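Side-chain contacts in shikimate dehydrogenase (NADP(+)) (Thermus thermophilus, PDB 2D5C), which catalyses the reversible NADPH-linked reduction of 3-dehydroshikimate to shikimate, the fourth of seven steps on the way to chorismate: residues A21-S26 and L246-S251; E41-R46 and E65-H70; A119-A124 and F133-A138. All coordinates share one frame; numbering follows the deposited sequence.

Interaction 1 of 3, residues A21-S26 and L246-S251; sequences AFALES and LLPDPS
P248 lies against A23, and of residues 21-26 and 246-251 these two have the closest CA atoms, 5.3 Å apart. The ring carbon CB of P248 sits 3.6 Å from A23 CB, with P248 CG 3.9 Å from the same methyl, so one edge of the pyrrolidine bears on a single alanine. The small alanine side chain is consistent with so close an approach of the two backbones. F240 of helix 229-244 touches both A23 and P248, and M253 of helix 250-260 also packs on P248. The contact thus ties a helix of the N-terminal, substrate-binding half of shikimate dehydrogenase to the C-terminal helices, which fold back onto that half after the chain has been through the NADP-binding domain. Next comes D249, which meets F22 through its backbone: D249 O is 3.6 Å from F22 CE2, at the ring edge and near the ring plane. With CG anti to the backbone N (chi1 162°), the phenyl of F22 reaches out to this carbonyl, while S26 CB, one turn further along its own helix, lies 3.8 Å above one ring face. The D249 carboxylate has a separate task: it is the N-cap of helix 250-260, its OD2 accepting a hydrogen bond from G252 N.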
ATOM      1  N   ALA A  21      -3.488  12.760 -14.690  1.00 23.82           N
ATOM      2  CA  ALA A  21      -2.420  13.637 -15.151  1.00 26.29           C
ATOM      3  C   ALA A  21      -2.633  14.917 -14.357  1.00 26.40           C
ATOM      4  O   ALA A  21      -1.684  15.530 -13.867  1.00 31.53           O
ATOM      5  CB  ALA A  21      -2.554  13.901 -16.650  1.00 29.84           C
ATOM      6  N   PHE A  22      -3.898  15.312 -14.216  1.00 28.41           N
ATOM      7  CA  PHE A  22      -4.232  16.492 -13.433  1.00 29.93           C
ATOM      8  C   PHE A  22      -3.819  16.255 -11.979  1.00 32.78           C
ATOM      9  O   PHE A  22      -3.213  17.114 -11.345  1.00 30.98           O
ATOM     10  CB  PHE A  22      -5.737  16.775 -13.459  1.00 26.83           C
ATOM     11  CG  PHE A  22      -6.189  17.685 -12.353  1.00 28.92           C
ATOM     12  CD1 PHE A  22      -5.931  19.053 -12.408  1.00 30.27           C
ATOM     13  CD2 PHE A  22      -6.786  17.162 -11.206  1.00 29.26           C
ATOM     14  CE1 PHE A  22      -6.253  19.883 -11.344  1.00 27.77           C
ATOM     15  CE2 PHE A  22      -7.111  17.986 -10.131  1.00 29.38           C
ATOM     16  CZ  PHE A  22      -6.844  19.349 -10.197  1.00 33.18           C
ATOM     17  N   ALA A  23      -4.163  15.087 -11.451  1.00 28.92           N
ATOM     18  CA  ALA A  23      -3.839  14.783 -10.062  1.00 28.88           C
ATOM     19  C   ALA A  23      -2.347  14.964  -9.787  1.00 26.01           C
ATOM     20  O   ALA A  23      -1.958  15.629  -8.831  1.00 26.45           O
ATOM     21  CB  ALA A  23      -4.276  13.338  -9.719  1.00 26.02           C
ATOM     22  N   LEU A  24      -1.524  14.366 -10.641  1.00 30.56           N
ATOM     23  CA  LEU A  24      -0.076  14.429 -10.495  1.00 28.58           C
ATOM     24  C   LEU A  24       0.492  15.843 -10.491  1.00 33.70           C
ATOM     25  O   LEU A  24       1.189  16.222  -9.557  1.00 32.93           O
ATOM     26  CB  LEU A  24       0.593  13.611 -11.598  1.00 26.50           C
ATOM     27  CG  LEU A  24       0.465  12.098 -11.422  1.00 28.31           C
ATOM     28  CD1 LEU A  24       0.771  11.387 -12.726  1.00 30.17           C
ATOM     29  CD2 LEU A  24       1.392  11.643 -10.303  1.00 29.83           C
ATOM     30  N   GLU A  25       0.188  16.625 -11.524  1.00 32.86           N
ATOM     31  CA  GLU A  25       0.715  17.988 -11.596  1.00 36.28           C
ATOM     32  C   GLU A  25       0.158  18.857 -10.477  1.00 34.19           C
ATOM     33  O   GLU A  25       0.866  19.688  -9.910  1.00 34.36           O
ATOM     34  CB  GLU A  25       0.416  18.606 -12.972  1.00 37.88           C
ATOM     35  CG  GLU A  25      -1.051  18.914 -13.278  1.00 46.30           C
ATOM     36  CD  GLU A  25      -1.557  20.169 -12.578  1.00 49.99           C
ATOM     37  OE1 GLU A  25      -0.760  21.119 -12.394  1.00 51.58           O
ATOM     38  OE2 GLU A  25      -2.757  20.216 -12.226  1.00 48.21           O
ATOM     39  N   SER A  26      -1.114  18.646 -10.157  1.00 33.53           N
ATOM     40  CA  SER A  26      -1.786  19.396  -9.107  1.00 35.12           C
ATOM     41  C   SER A  26      -1.086  19.232  -7.761  1.00 34.50           C
ATOM     42  O   SER A  26      -1.049  20.156  -6.941  1.00 35.24           O
ATOM     43  CB  SER A  26      -3.233  18.922  -8.987  1.00 29.98           C
ATOM     44  OG  SER A  26      -3.825  19.456  -7.821  1.00 48.40           O
ATOM     45  N   LEU A 246      -1.940  10.891  -0.574  1.00 23.36           N
ATOM     46  CA  LEU A 246      -2.363  12.257  -0.900  1.00 25.02           C
ATOM     47  C   LEU A 246      -3.691  12.257  -1.648  1.00 23.50           C
ATOM     48  O   LEU A 246      -3.899  11.437  -2.533  1.00 24.42           O
ATOM     49  CB  LEU A 246      -1.300  12.941  -1.769  1.00 27.72           C
ATOM     50  CG  LEU A 246       0.074  13.163  -1.125  1.00 30.04           C
ATOM     51  CD1 LEU A 246       1.060  13.651  -2.166  1.00 36.13           C
ATOM     52  CD2 LEU A 246      -0.057  14.158   0.008  1.00 33.75           C
ATOM     53  N   LEU A 247      -4.581  13.185  -1.298  1.00 23.27           N
ATOM     54  CA  LEU A 247      -5.874  13.275  -1.974  1.00 25.50           C
ATOM     55  C   LEU A 247      -5.922  14.428  -2.986  1.00 25.72           C
ATOM     56  O   LEU A 247      -5.914  15.598  -2.604  1.00 28.84           O
ATOM     57  CB  LEU A 247      -7.002  13.459  -0.947  1.00 27.83           C
ATOM     58  CG  LEU A 247      -8.450  13.447  -1.474  1.00 27.36           C
ATOM     59  CD1 LEU A 247      -8.820  12.067  -2.003  1.00 26.58           C
ATOM     60  CD2 LEU A 247      -9.399  13.828  -0.346  1.00 32.73           C
ATOM     61  N   PRO A 248      -5.944  14.114  -4.288  1.00 27.03           N
ATOM     62  CA  PRO A 248      -6.005  15.185  -5.287  1.00 25.96           C
ATOM     63  C   PRO A 248      -7.427  15.764  -5.243  1.00 29.93           C
ATOM     64  O   PRO A 248      -8.353  15.102  -4.755  1.00 28.22           O
ATOM     65  CB  PRO A 248      -5.693  14.455  -6.591  1.00 28.07           C
ATOM     66  CG  PRO A 248      -6.257  13.070  -6.344  1.00 25.91           C
ATOM     67  CD  PRO A 248      -5.818  12.792  -4.929  1.00 25.18           C
ATOM     68  N   ASP A 249      -7.612  16.985  -5.741  1.00 29.02           N
ATOM     69  CA  ASP A 249      -8.938  17.611  -5.716  1.00 29.68           C
ATOM     70  C   ASP A 249      -9.909  16.894  -6.646  1.00 25.02           C
ATOM     71  O   ASP A 249      -9.712  16.876  -7.859  1.00 24.27           O
ATOM     72  CB  ASP A 249      -8.861  19.082  -6.127  1.00 38.31           C
ATOM     73  CG  ASP A 249     -10.178  19.799  -5.919  1.00 40.32           C
ATOM     74  OD1 ASP A 249     -10.395  20.341  -4.816  1.00 47.30           O
ATOM     75  OD2 ASP A 249     -11.008  19.791  -6.845  1.00 42.25           O
ATOM     76  N   PRO A 250     -10.978  16.290  -6.086  1.00 23.36           N
ATOM     77  CA  PRO A 250     -11.975  15.563  -6.880  1.00 28.70           C
ATOM     78  C   PRO A 250     -12.655  16.403  -7.959  1.00 25.16           C
ATOM     79  O   PRO A 250     -12.860  15.938  -9.078  1.00 27.55           O
ATOM     80  CB  PRO A 250     -12.961  15.061  -5.822  1.00 28.30           C
ATOM     81  CG  PRO A 250     -12.084  14.902  -4.603  1.00 30.13           C
ATOM     82  CD  PRO A 250     -11.268  16.166  -4.648  1.00 29.82           C
ATOM     83  N   SER A 251     -13.008  17.638  -7.620  1.00 32.32           N
ATOM     84  CA  SER A 251     -13.659  18.521  -8.585  1.00 31.64           C
ATOM     85  C   SER A 251     -12.708  18.826  -9.737  1.00 32.51           C
ATOM     86  O   SER A 251     -13.128  18.962 -10.887  1.00 32.56           O
ATOM     87  CB  SER A 251     -14.101  19.816  -7.902  1.00 30.42           C
ATOM     88  OG  SER A 251     -15.129  19.566  -6.958  1.00 41.73           O
TER

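Interaction 2 of 3, residues E41-R46 and E65-H70; sequences EALPGR and EAALAH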
ATOM      1  N   GLU A  41      -7.842 -12.889 -20.720  1.00 46.81           N
ATOM      2  CA  GLU A  41      -6.802 -13.910 -20.811  1.00 50.07           C
ATOM      3  C   GLU A  41      -5.409 -13.338 -20.549  1.00 45.88           C
ATOM      4  O   GLU A  41      -4.480 -14.075 -20.206  1.00 47.81           O
ATOM      5  CB  GLU A  41      -6.847 -14.593 -22.184  1.00 55.97           C
ATOM      6  CG  GLU A  41      -6.761 -16.132 -22.137  1.00 62.41           C
ATOM      7  CD  GLU A  41      -8.075 -16.781 -21.717  1.00 65.90           C
ATOM      8  OE1 GLU A  41      -9.014 -16.045 -21.331  1.00 67.96           O
ATOM      9  OE2 GLU A  41      -8.177 -18.025 -21.772  1.00 66.18           O
ATOM     10  N   ALA A  42      -5.263 -12.026 -20.716  1.00 43.20           N
ATOM     11  CA  ALA A  42      -3.966 -11.384 -20.502  1.00 42.25           C
ATOM     12  C   ALA A  42      -3.770 -10.901 -19.060  1.00 40.43           C
ATOM     13  O   ALA A  42      -2.657 -10.556 -18.667  1.00 41.82           O
ATOM     14  CB  ALA A  42      -3.805 -10.202 -21.468  1.00 37.55           C
ATOM     15  N   LEU A  43      -4.847 -10.897 -18.282  1.00 38.12           N
ATOM     16  CA  LEU A  43      -4.808 -10.433 -16.892  1.00 40.92           C
ATOM     17  C   LEU A  43      -3.712 -11.031 -16.005  1.00 41.18           C
ATOM     18  O   LEU A  43      -2.981 -10.293 -15.339  1.00 39.40           O
ATOM     19  CB  LEU A  43      -6.176 -10.645 -16.227  1.00 38.90           C
ATOM     20  CG  LEU A  43      -6.365 -10.058 -14.815  1.00 42.02           C
ATOM     21  CD1 LEU A  43      -6.078  -8.553 -14.814  1.00 31.14           C
ATOM     22  CD2 LEU A  43      -7.794 -10.310 -14.345  1.00 34.90           C
ATOM     23  N   PRO A  44      -3.588 -12.369 -15.965  1.00 39.17           N
ATOM     24  CA  PRO A  44      -2.554 -12.989 -15.129  1.00 39.83           C
ATOM     25  C   PRO A  44      -1.147 -12.479 -15.418  1.00 41.30           C
ATOM     26  O   PRO A  44      -0.417 -12.093 -14.504  1.00 41.40           O
ATOM     27  CB  PRO A  44      -2.715 -14.475 -15.437  1.00 43.22           C
ATOM     28  CG  PRO A  44      -4.198 -14.593 -15.652  1.00 37.54           C
ATOM     29  CD  PRO A  44      -4.479 -13.394 -16.537  1.00 44.45           C
ATOM     30  N   GLY A  45      -0.766 -12.483 -16.691  1.00 36.01           N
ATOM     31  CA  GLY A  45       0.552 -12.006 -17.058  1.00 37.13           C
ATOM     32  C   GLY A  45       0.687 -10.514 -16.826  1.00 37.61           C
ATOM     33  O   GLY A  45       1.772 -10.022 -16.513  1.00 38.30           O
ATOM     34  N   ARG A  46      -0.427  -9.802 -16.969  1.00 30.85           N
ATOM     35  CA  ARG A  46      -0.464  -8.354 -16.795  1.00 36.02           C
ATOM     36  C   ARG A  46      -0.207  -7.963 -15.338  1.00 36.18           C
ATOM     37  O   ARG A  46       0.497  -6.991 -15.068  1.00 31.54           O
ATOM     38  CB  ARG A  46      -1.825  -7.810 -17.241  1.00 34.56           C
ATOM     39  CG  ARG A  46      -1.921  -6.284 -17.257  1.00 43.14           C
ATOM     40  CD  ARG A  46      -1.122  -5.665 -18.404  1.00 45.48           C
ATOM     41  NE  ARG A  46      -1.782  -5.863 -19.694  1.00 43.83           N
ATOM     42  CZ  ARG A  46      -1.301  -6.609 -20.681  1.00 42.22           C
ATOM     43  NH1 ARG A  46      -0.144  -7.239 -20.543  1.00 47.53           N
ATOM     44  NH2 ARG A  46      -1.981  -6.728 -21.809  1.00 44.92           N
ATOM     45  N   GLU A  65     -13.617  -8.792 -11.433  1.00 34.75           N
ATOM     46  CA  GLU A  65     -13.925  -9.953 -10.609  1.00 30.34           C
ATOM     47  C   GLU A  65     -12.825 -10.997 -10.675  1.00 35.53           C
ATOM     48  O   GLU A  65     -12.457 -11.591  -9.664  1.00 32.51           O
ATOM     49  CB  GLU A  65     -15.249 -10.584 -11.047  1.00 37.28           C
ATOM     50  CG  GLU A  65     -16.445  -9.640 -11.010  1.00 37.19           C
ATOM     51  CD  GLU A  65     -16.334  -8.495 -12.008  1.00 48.34           C
ATOM     52  OE1 GLU A  65     -15.934  -8.737 -13.168  1.00 42.13           O
ATOM     53  OE2 GLU A  65     -16.658  -7.348 -11.629  1.00 53.85           O
ATOM     54  N   ALA A  66     -12.300 -11.221 -11.871  1.00 31.91           N
ATOM     55  CA  ALA A  66     -11.254 -12.211 -12.054  1.00 32.36           C
ATOM     56  C   ALA A  66      -9.965 -11.848 -11.328  1.00 32.44           C
ATOM     57  O   ALA A  66      -9.165 -12.723 -11.003  1.00 32.53           O
ATOM     58  CB  ALA A  66     -10.977 -12.396 -13.536  1.00 32.31           C
ATOM     59  N   ALA A  67      -9.770 -10.557 -11.072  1.00 31.09           N
ATOM     60  CA  ALA A  67      -8.553 -10.089 -10.423  1.00 32.76           C
ATOM     61  C   ALA A  67      -8.326 -10.579  -8.990  1.00 30.70           C
ATOM     62  O   ALA A  67      -7.188 -10.853  -8.600  1.00 29.40           O
ATOM     63  CB  ALA A  67      -8.510  -8.563 -10.457  1.00 33.48           C
ATOM     64  N   LEU A  68      -9.399 -10.687  -8.212  1.00 30.56           N
ATOM     65  CA  LEU A  68      -9.274 -11.105  -6.813  1.00 29.99           C
ATOM     66  C   LEU A  68      -8.429 -12.355  -6.592  1.00 33.99           C
ATOM     67  O   LEU A  68      -7.640 -12.421  -5.649  1.00 30.46           O
ATOM     68  CB  LEU A  68     -10.663 -11.297  -6.190  1.00 27.38           C
ATOM     69  CG  LEU A  68     -11.394 -10.003  -5.810  1.00 31.52           C
ATOM     70  CD1 LEU A  68     -11.794  -9.253  -7.086  1.00 27.85           C
ATOM     71  CD2 LEU A  68     -12.622 -10.327  -4.971  1.00 29.59           C
ATOM     72  N   ALA A  69      -8.568 -13.337  -7.473  1.00 33.45           N
ATOM     73  CA  ALA A  69      -7.817 -14.578  -7.331  1.00 32.18           C
ATOM     74  C   ALA A  69      -6.312 -14.427  -7.549  1.00 36.94           C
ATOM     75  O   ALA A  69      -5.536 -15.294  -7.143  1.00 34.34           O
ATOM     76  CB  ALA A  69      -8.376 -15.628  -8.290  1.00 33.60           C
ATOM     77  N   HIS A  70      -5.894 -13.336  -8.189  1.00 29.71           N
ATOM     78  CA  HIS A  70      -4.475 -13.129  -8.453  1.00 32.33           C
ATOM     79  C   HIS A  70      -3.836 -12.077  -7.557  1.00 33.20           C
ATOM     80  O   HIS A  70      -2.738 -11.600  -7.851  1.00 37.58           O
ATOM     81  CB  HIS A  70      -4.250 -12.729  -9.913  1.00 34.55           C
ATOM     82  CG  HIS A  70      -4.776 -13.723 -10.901  1.00 35.09           C
ATOM     83  ND1 HIS A  70      -5.961 -13.539 -11.581  1.00 40.53           N
ATOM     84  CD2 HIS A  70      -4.289 -14.920 -11.304  1.00 38.12           C
ATOM     85  CE1 HIS A  70      -6.182 -14.583 -12.362  1.00 35.29           C
ATOM     86  NE2 HIS A  70      -5.183 -15.434 -12.211  1.00 39.30           N
TER
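In the substrate-binding domain, residues L43 and P44 of helix 43-53 pack against the helical turn that follows the catalytic K64, making the contact with A66, A67 and H70. L43 does the inner part of the work. Its CG is anti to the backbone N (chi1 -173°), which sends the branch across the gap, and the CD2 methyl arrives 3.9 Å from A66 CB and 3.8 Å from A67 N. A67 CB is a little further from L43 CD2, at 4.3 Å, so one methyl rests on the backbone between two alanines. L63 also touches L43, and L40 packs on A66, extending this apolar patch.

Nearer the surface, P44 meets the imidazole of H70. P44 CG is 3.7 Å from H70 NE2 and 3.8 Å from H70 CE1, the pyrrolidine meeting the ring obliquely. The H70 side chain has CG beside its backbone N (chi1 -57°), and ND1 makes a weak hydrogen bond back to A66 O, 3.4 Å long and bent to 127° at the hydrogen. That bond gives the imidazole a loose tether to its own turn while the NE2 side lies against the proline. The whole join is van der Waals packing, buried at L43 and A67 and more open at P44 and H70. A67 is about 6 Å, side chain to side chain, from K64, the experimentally identified proton acceptor: this is helix-to-turn packing close to the active-site lysine, within the shikimate dehydrogenase substrate-binding domain.

Interaction 3 of 3, residues A119-A124 and F133-A138; sequences ALVLGA and FALREA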
ATOM      1  N   ALA A 119     -33.863   2.860  -2.784  1.00 20.99           N
ATOM      2  CA  ALA A 119     -32.899   3.117  -3.850  1.00 19.58           C
ATOM      3  C   ALA A 119     -32.827   1.847  -4.689  1.00 21.74           C
ATOM      4  O   ALA A 119     -32.520   0.780  -4.167  1.00 26.12           O
ATOM      5  CB  ALA A 119     -31.534   3.420  -3.244  1.00 23.94           C
ATOM      6  N   LEU A 120     -33.116   1.958  -5.987  1.00 19.64           N
ATOM      7  CA  LEU A 120     -33.070   0.793  -6.877  1.00 21.22           C
ATOM      8  C   LEU A 120     -31.831   0.834  -7.759  1.00 18.63           C
ATOM      9  O   LEU A 120     -31.607   1.790  -8.501  1.00 21.42           O
ATOM     10  CB  LEU A 120     -34.322   0.736  -7.761  1.00 18.81           C
ATOM     11  CG  LEU A 120     -34.322  -0.308  -8.895  1.00 22.80           C
ATOM     12  CD1 LEU A 120     -34.158  -1.728  -8.345  1.00 20.13           C
ATOM     13  CD2 LEU A 120     -35.614  -0.184  -9.680  1.00 20.97           C
ATOM     14  N   VAL A 121     -31.023  -0.212  -7.665  1.00 18.31           N
ATOM     15  CA  VAL A 121     -29.810  -0.325  -8.455  1.00 19.70           C
ATOM     16  C   VAL A 121     -30.109  -1.283  -9.612  1.00 18.28           C
ATOM     17  O   VAL A 121     -30.520  -2.423  -9.392  1.00 18.41           O
ATOM     18  CB  VAL A 121     -28.651  -0.886  -7.609  1.00 17.37           C
ATOM     19  CG1 VAL A 121     -27.355  -0.931  -8.450  1.00 16.49           C
ATOM     20  CG2 VAL A 121     -28.460  -0.013  -6.350  1.00 20.78           C
ATOM     21  N   LEU A 122     -29.968  -0.790 -10.835  1.00 18.83           N
ATOM     22  CA  LEU A 122     -30.198  -1.621 -12.002  1.00 20.06           C
ATOM     23  C   LEU A 122     -28.850  -2.200 -12.406  1.00 16.02           C
ATOM     24  O   LEU A 122     -27.919  -1.452 -12.701  1.00 21.94           O
ATOM     25  CB  LEU A 122     -30.767  -0.792 -13.150  1.00 19.37           C
ATOM     26  CG  LEU A 122     -32.043  -0.003 -12.847  1.00 17.69           C
ATOM     27  CD1 LEU A 122     -32.436   0.715 -14.145  1.00 19.64           C
ATOM     28  CD2 LEU A 122     -33.176  -0.909 -12.352  1.00 19.89           C
ATOM     29  N   GLY A 123     -28.753  -3.529 -12.410  1.00 17.96           N
ATOM     30  CA  GLY A 123     -27.506  -4.172 -12.776  1.00 20.89           C
ATOM     31  C   GLY A 123     -26.834  -4.713 -11.532  1.00 25.86           C
ATOM     32  O   GLY A 123     -26.588  -3.960 -10.594  1.00 23.92           O
ATOM     33  N   ALA A 124     -26.558  -6.014 -11.507  1.00 25.30           N
ATOM     34  CA  ALA A 124     -25.919  -6.600 -10.335  1.00 26.05           C
ATOM     35  C   ALA A 124     -24.523  -7.146 -10.619  1.00 30.07           C
ATOM     36  O   ALA A 124     -24.111  -8.156 -10.041  1.00 27.77           O
ATOM     37  CB  ALA A 124     -26.812  -7.687  -9.718  1.00 22.68           C
ATOM     38  N   PHE A 133     -23.600  -1.918  -2.239  1.00 18.09           N
ATOM     39  CA  PHE A 133     -22.827  -1.986  -1.001  1.00 17.77           C
ATOM     40  C   PHE A 133     -22.725  -0.611  -0.344  1.00 21.10           C
ATOM     41  O   PHE A 133     -22.907  -0.465   0.868  1.00 23.53           O
ATOM     42  CB  PHE A 133     -21.421  -2.521  -1.293  1.00 17.44           C
ATOM     43  CG  PHE A 133     -20.552  -2.663  -0.065  1.00 25.08           C
ATOM     44  CD1 PHE A 133     -19.851  -1.572   0.441  1.00 24.06           C
ATOM     45  CD2 PHE A 133     -20.448  -3.887   0.586  1.00 27.48           C
ATOM     46  CE1 PHE A 133     -19.059  -1.705   1.580  1.00 23.68           C
ATOM     47  CE2 PHE A 133     -19.655  -4.023   1.726  1.00 26.87           C
ATOM     48  CZ  PHE A 133     -18.964  -2.925   2.215  1.00 22.05           C
ATOM     49  N   ALA A 134     -22.445   0.402  -1.150  1.00 18.97           N
ATOM     50  CA  ALA A 134     -22.326   1.760  -0.646  1.00 21.34           C
ATOM     51  C   ALA A 134     -23.648   2.283  -0.090  1.00 20.00           C
ATOM     52  O   ALA A 134     -23.678   2.889   0.993  1.00 22.20           O
ATOM     53  CB  ALA A 134     -21.824   2.674  -1.754  1.00 20.01           C
ATOM     54  N   LEU A 135     -24.747   2.065  -0.815  1.00 16.41           N
ATOM     55  CA  LEU A 135     -26.045   2.544  -0.351  1.00 20.06           C
ATOM     56  C   LEU A 135     -26.464   1.807   0.910  1.00 19.62           C
ATOM     57  O   LEU A 135     -27.154   2.370   1.757  1.00 22.26           O
ATOM     58  CB  LEU A 135     -27.112   2.356  -1.426  1.00 21.78           C
ATOM     59  CG  LEU A 135     -26.909   3.200  -2.678  1.00 24.30           C
ATOM     60  CD1 LEU A 135     -27.957   2.828  -3.705  1.00 23.37           C
ATOM     61  CD2 LEU A 135     -27.012   4.677  -2.318  1.00 32.32           C
ATOM     62  N   ARG A 136     -26.044   0.548   1.036  1.00 19.39           N
ATOM     63  CA  ARG A 136     -26.385  -0.235   2.230  1.00 19.74           C
ATOM     64  C   ARG A 136     -25.612   0.345   3.415  1.00 18.04           C
ATOM     65  O   ARG A 136     -26.146   0.497   4.526  1.00 22.95           O
ATOM     66  CB  ARG A 136     -25.998  -1.715   2.050  1.00 21.09           C
ATOM     67  CG  ARG A 136     -26.431  -2.592   3.252  1.00 23.95           C
ATOM     68  CD  ARG A 136     -25.849  -4.013   3.218  1.00 25.56           C
ATOM     69  NE  ARG A 136     -24.405  -4.047   3.461  1.00 27.81           N
ATOM     70  CZ  ARG A 136     -23.742  -5.132   3.853  1.00 34.42           C
ATOM     71  NH1 ARG A 136     -24.395  -6.270   4.049  1.00 32.77           N
ATOM     72  NH2 ARG A 136     -22.425  -5.084   4.053  1.00 29.20           N
ATOM     73  N   GLU A 137     -24.351   0.674   3.170  1.00 17.69           N
ATOM     74  CA  GLU A 137     -23.483   1.220   4.206  1.00 19.68           C
ATOM     75  C   GLU A 137     -24.020   2.559   4.689  1.00 23.72           C
ATOM     76  O   GLU A 137     -23.895   2.904   5.875  1.00 22.82           O
ATOM     77  CB  GLU A 137     -22.064   1.379   3.662  1.00 22.52           C
ATOM     78  CG  GLU A 137     -21.077   2.005   4.636  1.00 29.95           C
ATOM     79  CD  GLU A 137     -19.649   1.943   4.123  1.00 46.17           C
ATOM     80  OE1 GLU A 137     -19.459   2.009   2.889  1.00 46.78           O
ATOM     81  OE2 GLU A 137     -18.719   1.838   4.952  1.00 53.30           O
ATOM     82  N   ALA A 138     -24.618   3.308   3.764  1.00 18.50           N
ATOM     83  CA  ALA A 138     -25.191   4.616   4.086  1.00 23.51           C
ATOM     84  C   ALA A 138     -26.511   4.493   4.842  1.00 22.51           C
ATOM     85  O   ALA A 138     -27.118   5.497   5.228  1.00 21.71           O
ATOM     86  CB  ALA A 138     -25.391   5.420   2.809  1.00 24.60           C
TER
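L135 on helix 126-137 has more surface buried here than any other residue, and a single methyl makes its contacts: CD1 lies 3.7 Å from A119 CB and 3.9 Å from V121 CG2. The leucine is extended, with CG anti to the carbonyl carbon (chi1 -66°) and CD1 anti to CA (chi2 175°), and this carries CD1 from the helix to the sheet surface. The reach is needed because the backbones stand well apart, the closest CA atoms, those of A119 and L135, being 7.7 Å from each other.

A119 comes next in buried surface. It and V121 are two residues apart on strand 119-122, so both direct CB toward the helix, while L120 between them points away. Strand, helix 126-137 and strand 142-145 form a beta-alpha-beta unit of the Rossmann-type NADP-binding domain, and the contact is the packing of the helix on the strand that opens the unit. The sequence turns from strand to helix through G123 and A124, both part of the experimentally defined NADP(+) site. G123 begins a sequence consistent with the GxGxxG pattern of Rossmann-type domains.

V121 contributes one branch. CG1 is anti to its backbone N and CG2 is anti to the carbonyl carbon, and it is CG2 that meets the leucine, the two side chains crossing at a slant. Neighbouring strands add to the same apolar layer: V142 touches both V121 and L135, while L174 touches both A119 and L135. On the helix side, F104 of helix 100-110 also packs on L135.

In the fold
Interaction 1 brings together residues from near the two ends of the chain, and interactions 2 and 3 both fall between its segments, in that order. Interaction 2 belongs to the substrate-binding domain and interaction 3 to the NADP-binding domain with its parallel sheet; interaction 1 fastens the C-terminal helices onto the substrate-binding domain. The centres of interactions 1 and 2 lie about 28 Å apart, as do those of 1 and 3, and those of 2 and 3 are about 26 Å apart. None touches another; the nearest atoms of 2 and 3 are about 8 Å apart. The three therefore pack separate parts of a two-domain enzyme that must bring shikimate and NADP(+) together.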